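Local atomic coordinates of nucleoporin nup120 (Schizosaccharomyces pombe, PDB entry 4GQ2), a protein that serves as a structural component of the nuclear pore complex, whose nucleoporins can also dock transiently associated nuclear transport factors. Residues 848-852 against 906-910; 913-917 against 945-949. All coordinates share one frame; numbering follows the deposited sequence.

Contact 1: residues 848-852 against 906-910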
ATOM      1  N   LEU A 848      11.944 -18.039  -9.406  1.00 38.21           N
ATOM      2  CA  LEU A 848      12.690 -17.690  -8.202  1.00 30.61           C
ATOM      3  C   LEU A 848      11.785 -17.246  -7.054  1.00 34.39           C
ATOM      4  O   LEU A 848      12.035 -17.589  -5.904  1.00 36.63           O
ATOM      5  CB  LEU A 848      13.699 -16.590  -8.493  1.00 33.56           C
ATOM      6  CG  LEU A 848      14.836 -16.834  -9.481  1.00 35.70           C
ATOM      7  CD1 LEU A 848      15.578 -15.525  -9.611  1.00 32.87           C
ATOM      8  CD2 LEU A 848      15.771 -17.942  -9.014  1.00 32.50           C
ATOM      9  N   ILE A 849      10.752 -16.464  -7.371  1.00 35.89           N
ATOM     10  CA  ILE A 849       9.816 -15.970  -6.365  1.00 32.21           C
ATOM     11  C   ILE A 849       9.064 -17.160  -5.748  1.00 32.33           C
ATOM     12  O   ILE A 849       9.015 -17.305  -4.525  1.00 33.41           O
ATOM     13  CB  ILE A 849       8.816 -14.945  -6.957  1.00 34.62           C
ATOM     14  CG1 ILE A 849       9.539 -13.662  -7.376  1.00 32.38           C
ATOM     15  CG2 ILE A 849       7.708 -14.624  -5.954  1.00 30.01           C
ATOM     16  CD1 ILE A 849       8.801 -12.873  -8.448  1.00 33.17           C
ATOM     17  N   TYR A 850       8.506 -18.023  -6.594  1.00 32.19           N
ATOM     18  CA  TYR A 850       7.838 -19.224  -6.094  1.00 41.25           C
ATOM     19  C   TYR A 850       8.798 -20.056  -5.265  1.00 43.59           C
ATOM     20  O   TYR A 850       8.408 -20.594  -4.231  1.00 42.29           O
ATOM     21  CB  TYR A 850       7.301 -20.093  -7.223  1.00 34.68           C
ATOM     22  CG  TYR A 850       6.072 -19.570  -7.923  1.00 33.11           C
ATOM     23  CD1 TYR A 850       4.942 -19.158  -7.206  1.00 31.56           C
ATOM     24  CD2 TYR A 850       6.020 -19.545  -9.309  1.00 28.58           C
ATOM     25  CE1 TYR A 850       3.807 -18.703  -7.865  1.00 25.52           C
ATOM     26  CE2 TYR A 850       4.905 -19.098  -9.972  1.00 29.11           C
ATOM     27  CZ  TYR A 850       3.806 -18.675  -9.257  1.00 29.68           C
ATOM     28  OH  TYR A 850       2.722 -18.226  -9.965  1.00 31.75           O
ATOM     29  N   LEU A 851      10.049 -20.160  -5.720  1.00 41.83           N
ATOM     30  CA  LEU A 851      11.040 -20.963  -5.015  1.00 43.85           C
ATOM     31  C   LEU A 851      11.187 -20.432  -3.600  1.00 45.02           C
ATOM     32  O   LEU A 851      11.118 -21.196  -2.632  1.00 47.31           O
ATOM     33  CB  LEU A 851      12.390 -20.943  -5.729  1.00 50.59           C
ATOM     34  CG  LEU A 851      13.069 -22.274  -6.066  1.00 47.10           C
ATOM     35  CD1 LEU A 851      14.568 -22.074  -6.207  1.00 43.17           C
ATOM     36  CD2 LEU A 851      12.763 -23.366  -5.055  1.00 40.41           C
ATOM     37  N   LYS A 852      11.341 -19.115  -3.485  1.00 45.62           N
ATOM     38  CA  LYS A 852      11.482 -18.456  -2.182  1.00 52.08           C
ATOM     39  C   LYS A 852      10.217 -18.528  -1.317  1.00 50.56           C
ATOM     40  O   LYS A 852      10.286 -18.385  -0.103  1.00 47.31           O
ATOM     41  CB  LYS A 852      11.922 -16.999  -2.355  1.00 42.30           C
ATOM     42  CG  LYS A 852      13.353 -16.833  -2.852  1.00 47.39           C
ATOM     43  CD  LYS A 852      14.373 -17.226  -1.788  1.00 52.66           C
ATOM     44  CE  LYS A 852      15.792 -17.164  -2.329  1.00 48.67           C
ATOM     45  NZ  LYS A 852      16.745 -17.842  -1.413  1.00 45.15           N
ATOM     46  N   LYS A 906      20.540 -24.587  -8.106  1.00 50.26           N
ATOM     47  CA  LYS A 906      19.589 -23.700  -7.444  1.00 55.77           C
ATOM     48  C   LYS A 906      18.539 -24.491  -6.669  1.00 50.09           C
ATOM     49  O   LYS A 906      18.235 -24.167  -5.526  1.00 48.12           O
ATOM     50  CB  LYS A 906      18.921 -22.747  -8.443  1.00 53.78           C
ATOM     51  CG  LYS A 906      18.278 -21.527  -7.800  1.00 50.58           C
ATOM     52  CD  LYS A 906      19.334 -20.494  -7.445  1.00 60.79           C
ATOM     53  CE  LYS A 906      18.840 -19.519  -6.396  1.00 57.85           C
ATOM     54  NZ  LYS A 906      19.998 -18.936  -5.666  1.00 62.24           N
ATOM     55  N   LEU A 907      17.992 -25.531  -7.287  1.00 48.40           N
ATOM     56  CA  LEU A 907      17.065 -26.403  -6.583  1.00 53.50           C
ATOM     57  C   LEU A 907      17.769 -27.072  -5.404  1.00 59.59           C
ATOM     58  O   LEU A 907      17.149 -27.328  -4.370  1.00 55.72           O
ATOM     59  CB  LEU A 907      16.469 -27.450  -7.525  1.00 50.09           C
ATOM     60  CG  LEU A 907      15.239 -27.123  -8.390  1.00 66.71           C
ATOM     61  CD1 LEU A 907      14.104 -26.497  -7.585  1.00 56.25           C
ATOM     62  CD2 LEU A 907      15.596 -26.244  -9.577  1.00 72.35           C
ATOM     63  N   PHE A 908      19.072 -27.319  -5.569  1.00 64.91           N
ATOM     64  CA  PHE A 908      19.900 -27.973  -4.555  1.00 62.11           C
ATOM     65  C   PHE A 908      20.026 -27.134  -3.286  1.00 62.69           C
ATOM     66  O   PHE A 908      19.946 -27.668  -2.179  1.00 65.93           O
ATOM     67  CB  PHE A 908      21.291 -28.310  -5.124  1.00 57.12           C
ATOM     68  CG  PHE A 908      22.203 -28.998  -4.141  1.00 68.17           C
ATOM     69  CD1 PHE A 908      22.139 -30.379  -3.956  1.00 63.62           C
ATOM     70  CD2 PHE A 908      23.126 -28.264  -3.392  1.00 68.28           C
ATOM     71  CE1 PHE A 908      22.975 -31.014  -3.048  1.00 58.83           C
ATOM     72  CE2 PHE A 908      23.961 -28.895  -2.479  1.00 69.61           C
ATOM     73  CZ  PHE A 908      23.890 -30.273  -2.310  1.00 66.32           C
ATOM     74  N   GLU A 909      20.222 -25.826  -3.452  1.00 57.23           N
ATOM     75  CA  GLU A 909      20.348 -24.909  -2.317  1.00 68.05           C
ATOM     76  C   GLU A 909      19.069 -24.889  -1.491  1.00 66.57           C
ATOM     77  O   GLU A 909      19.113 -24.740  -0.269  1.00 66.14           O
ATOM     78  CB  GLU A 909      20.683 -23.489  -2.785  1.00 67.20           C
ATOM     79  CG  GLU A 909      22.104 -23.301  -3.303  1.00 82.15           C
ATOM     80  CD  GLU A 909      22.261 -22.052  -4.158  1.00 93.62           C
ATOM     81  OE1 GLU A 909      21.686 -20.997  -3.807  1.00107.27           O
ATOM     82  OE2 GLU A 909      22.966 -22.122  -5.190  1.00 92.34           O
ATOM     83  N   GLU A 910      17.937 -25.053  -2.171  1.00 73.51           N
ATOM     84  CA  GLU A 910      16.624 -25.027  -1.532  1.00 72.79           C
ATOM     85  C   GLU A 910      16.189 -26.419  -1.068  1.00 72.33           C
ATOM     86  O   GLU A 910      15.050 -26.608  -0.624  1.00 60.21           O
ATOM     87  CB  GLU A 910      15.585 -24.418  -2.479  1.00 74.38           C
ATOM     88  CG  GLU A 910      15.914 -23.000  -2.935  1.00 74.62           C
ATOM     89  CD  GLU A 910      15.695 -21.947  -1.858  1.00 82.86           C
ATOM     90  OE1 GLU A 910      16.529 -21.021  -1.767  1.00 80.08           O
ATOM     91  OE2 GLU A 910      14.694 -22.031  -1.111  1.00 80.99           O
TER

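Contact 2: residues 913-917 against 945-949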
ATOM      1  N   TYR A 913      15.883 -31.872  -3.769  1.00 63.11           N
ATOM      2  CA  TYR A 913      16.885 -32.791  -4.307  1.00 62.12           C
ATOM      3  C   TYR A 913      16.443 -33.647  -5.500  1.00 59.86           C
ATOM      4  O   TYR A 913      17.275 -34.013  -6.329  1.00 71.72           O
ATOM      5  CB  TYR A 913      17.468 -33.656  -3.183  1.00 70.33           C
ATOM      6  CG  TYR A 913      18.037 -32.841  -2.036  1.00 71.19           C
ATOM      7  CD1 TYR A 913      19.160 -32.028  -2.220  1.00 67.97           C
ATOM      8  CD2 TYR A 913      17.453 -32.877  -0.769  1.00 68.37           C
ATOM      9  CE1 TYR A 913      19.682 -31.280  -1.179  1.00 70.38           C
ATOM     10  CE2 TYR A 913      17.968 -32.130   0.280  1.00 74.14           C
ATOM     11  CZ  TYR A 913      19.085 -31.337   0.070  1.00 78.60           C
ATOM     12  OH  TYR A 913      19.601 -30.589   1.105  1.00 80.87           O
ATOM     13  N   ILE A 914      15.151 -33.947  -5.599  1.00 57.02           N
ATOM     14  CA  ILE A 914      14.629 -34.722  -6.731  1.00 61.64           C
ATOM     15  C   ILE A 914      14.707 -33.929  -8.037  1.00 61.29           C
ATOM     16  O   ILE A 914      15.107 -34.463  -9.075  1.00 57.20           O
ATOM     17  CB  ILE A 914      13.166 -35.192  -6.502  1.00 69.58           C
ATOM     18  CG1 ILE A 914      12.975 -35.769  -5.087  1.00 76.63           C
ATOM     19  CG2 ILE A 914      12.734 -36.186  -7.580  1.00 61.31           C
ATOM     20  CD1 ILE A 914      13.574 -37.148  -4.860  1.00 80.77           C
ATOM     21  N   ASP A 915      14.310 -32.660  -7.973  1.00 58.49           N
ATOM     22  CA  ASP A 915      14.325 -31.773  -9.132  1.00 53.97           C
ATOM     23  C   ASP A 915      15.755 -31.362  -9.487  1.00 52.67           C
ATOM     24  O   ASP A 915      16.104 -31.257 -10.671  1.00 53.65           O
ATOM     25  CB  ASP A 915      13.476 -30.529  -8.863  1.00 57.53           C
ATOM     26  CG  ASP A 915      12.061 -30.865  -8.448  1.00 51.26           C
ATOM     27  OD1 ASP A 915      11.259 -31.289  -9.308  1.00 44.20           O
ATOM     28  OD2 ASP A 915      11.747 -30.690  -7.255  1.00 61.47           O
ATOM     29  N   ALA A 916      16.572 -31.123  -8.461  1.00 46.15           N
ATOM     30  CA  ALA A 916      17.998 -30.838  -8.650  1.00 50.61           C
ATOM     31  C   ALA A 916      18.696 -31.975  -9.395  1.00 56.15           C
ATOM     32  O   ALA A 916      19.615 -31.734 -10.177  1.00 51.23           O
ATOM     33  CB  ALA A 916      18.680 -30.586  -7.314  1.00 45.37           C
ATOM     34  N   LEU A 917      18.245 -33.207  -9.145  1.00 55.08           N
ATOM     35  CA  LEU A 917      18.783 -34.400  -9.790  1.00 52.75           C
ATOM     36  C   LEU A 917      18.327 -34.430 -11.244  1.00 51.98           C
ATOM     37  O   LEU A 917      19.144 -34.583 -12.153  1.00 59.11           O
ATOM     38  CB  LEU A 917      18.294 -35.660  -9.058  1.00 62.55           C
ATOM     39  CG  LEU A 917      19.054 -36.998  -9.049  1.00 66.20           C
ATOM     40  CD1 LEU A 917      18.344 -37.982  -8.129  1.00 75.78           C
ATOM     41  CD2 LEU A 917      19.229 -37.628 -10.419  1.00 48.23           C
ATOM     42  N   THR A 945      24.003 -34.462  -6.354  1.00 63.63           N
ATOM     43  CA  THR A 945      22.545 -34.353  -6.269  1.00 72.92           C
ATOM     44  C   THR A 945      21.846 -35.693  -6.016  1.00 80.51           C
ATOM     45  O   THR A 945      20.964 -35.777  -5.155  1.00 68.58           O
ATOM     46  CB  THR A 945      21.939 -33.638  -7.497  1.00 62.86           C
ATOM     47  OG1 THR A 945      22.346 -34.301  -8.698  1.00 65.39           O
ATOM     48  CG2 THR A 945      22.396 -32.186  -7.539  1.00 49.15           C
ATOM     49  N   ALA A 946      22.247 -36.726  -6.761  1.00 84.30           N
ATOM     50  CA  ALA A 946      21.744 -38.093  -6.565  1.00 72.63           C
ATOM     51  C   ALA A 946      21.948 -38.565  -5.128  1.00 81.37           C
ATOM     52  O   ALA A 946      21.029 -39.121  -4.511  1.00 74.69           O
ATOM     53  CB  ALA A 946      22.412 -39.055  -7.538  1.00 61.38           C
ATOM     54  N   CYS A 947      23.151 -38.325  -4.605  1.00 71.14           N
ATOM     55  CA  CYS A 947      23.522 -38.703  -3.241  1.00 72.88           C
ATOM     56  C   CYS A 947      22.629 -38.040  -2.190  1.00 74.19           C
ATOM     57  O   CYS A 947      22.271 -38.661  -1.187  1.00 93.71           O
ATOM     58  CB  CYS A 947      24.999 -38.378  -2.984  1.00 71.41           C
ATOM     59  SG  CYS A 947      25.566 -38.529  -1.270  1.00 74.20           S
ATOM     60  N   ALA A 948      22.258 -36.788  -2.437  1.00 79.72           N
ATOM     61  CA  ALA A 948      21.443 -36.028  -1.497  1.00 76.91           C
ATOM     62  C   ALA A 948      19.975 -36.457  -1.515  1.00 75.13           C
ATOM     63  O   ALA A 948      19.264 -36.289  -0.523  1.00 75.07           O
ATOM     64  CB  ALA A 948      21.573 -34.540  -1.774  1.00 69.43           C
ATOM     65  N   ALA A 949      19.530 -37.012  -2.639  1.00 73.05           N
ATOM     66  CA  ALA A 949      18.146 -37.456  -2.787  1.00 66.50           C
ATOM     67  C   ALA A 949      17.939 -38.893  -2.308  1.00 81.06           C
ATOM     68  O   ALA A 949      16.839 -39.260  -1.886  1.00 89.21           O
ATOM     69  CB  ALA A 949      17.703 -37.310  -4.234  1.00 67.22           C
TER

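Contact 1: residues 848-852 against 906-910
Leu851 of helix 840-852 reaches across to the bent aliphatic stem of Glu910, and this leucine carries the apolar half of the contact. Both of its methyls meet the same methylene: CD1 of Leu851 lies 3.7 Å from CG of Glu910, and CD2 of Leu851 is 3.8 Å from that same CG. CD1 of Leu851 also touches CG of Lys906 at 4.1 Å, while CD2 of Leu851 meets CD1 of the buried Leu907 at 4.2 Å. One turn earlier on helix 840-852, Leu848 CD2 approaches CE of Lys906 at 4.3 Å, a looser touch.

The polar half is a salt bridge. Lys852 NZ donates to Glu910 OE1 over 3.2 Å, arriving on the syn side and 25° out of the carboxylate plane. A bend at chi2 of Glu910 (-74°) folds the chain back, presenting its CG to Leu851 while the carboxylate turns to the lysine. Lys906 adds its methylenes to the packing, but NZ of Lys906 turns instead to OE1 of Glu909, at 3.2 Å, and to Glu882. Each ammonium thus has an acidic partner of its own, which probably eases the approach of the like charges, Lys852 NZ lying 5.5 Å from Lys906 NZ.

Helices 812-822 and 856-864 add Phe821 behind Leu848 and Phe863 against Leu907. Leucine packing bordered by a salt bridge here joins the C-terminal ends of two helices in the stacked, HEAT-repeat-like region of the protein.

Contact 2: residues 913-917 against 945-949
The ring of Tyr913 receives the methyl of Ala948 over one face, a CH-pi contact in which Ala948 CB stands 4.0 Å from the ring centroid and 29° off the ring normal. The methyl is displaced toward one side of the ring, where CD1 of Tyr913 comes to 3.5 Å from Ala948 CB. With CG anti to the carbonyl carbon (chi1 -55°), the ring lies alongside the last turn of helix 932-949, and its OH has a weak hydrogen bond to Ser911.

Aliphatic packing continues the interface. Ala949 CB is met from three directions: by CB of Tyr913 at 3.8 Å, by CD1 of Leu917 at 4.0 Å, and more loosely by CD1 of Ile914. The leucine also lays CD1 against the Ala946 backbone, with Leu917 CD1 3.7 Å from Ala946 CA. On the buried side, Thr945 CG2 sits 4.1 Å from CB of Ala916.

The polar groups here are served mostly along their own helix or by a third one. Thr945 OG1 packs against Leu917 CA, yet its hydrogen bonding is to the carbonyl oxygens of Glu941 and Thr942, about one turn back. The carbonyl of Ala916 is met by Ser904 of helix 895-909, whose Phe908 also touches Thr945.

The two helix segments run nearly antiparallel, at 155°, with axes 8.4 Å apart at their closest approach. The small residues Thr945, Ala946, Ala948 and Ala949, with Ala916 on the facing helix, are consistent with this close spacing. Since the touching groups are largely apolar, burial of apolar surface and dispersion between small methyls and larger side chains probably hold the segments together.

Overall arrangement
Both contacts belong to the helical stack of the HEAT-repeat region near the C-terminus, and their centres lie about 14 Å apart. They follow one another along the chain and share no helix, but helices 895-909 and 913-925 are consecutive and touch: Leu907 CB lies 3.8 Å from Ala916 N. Each is partly buried, contact 1 having three buried residues of six and contact 2 two of eight, the latter also farther from the centre of the chain. Their chemistry differs: contact 1 combines leucines with a salt bridge between partly exposed side chains, whereas contact 2 joins closely spaced helices through small methyls and a tyrosine ring.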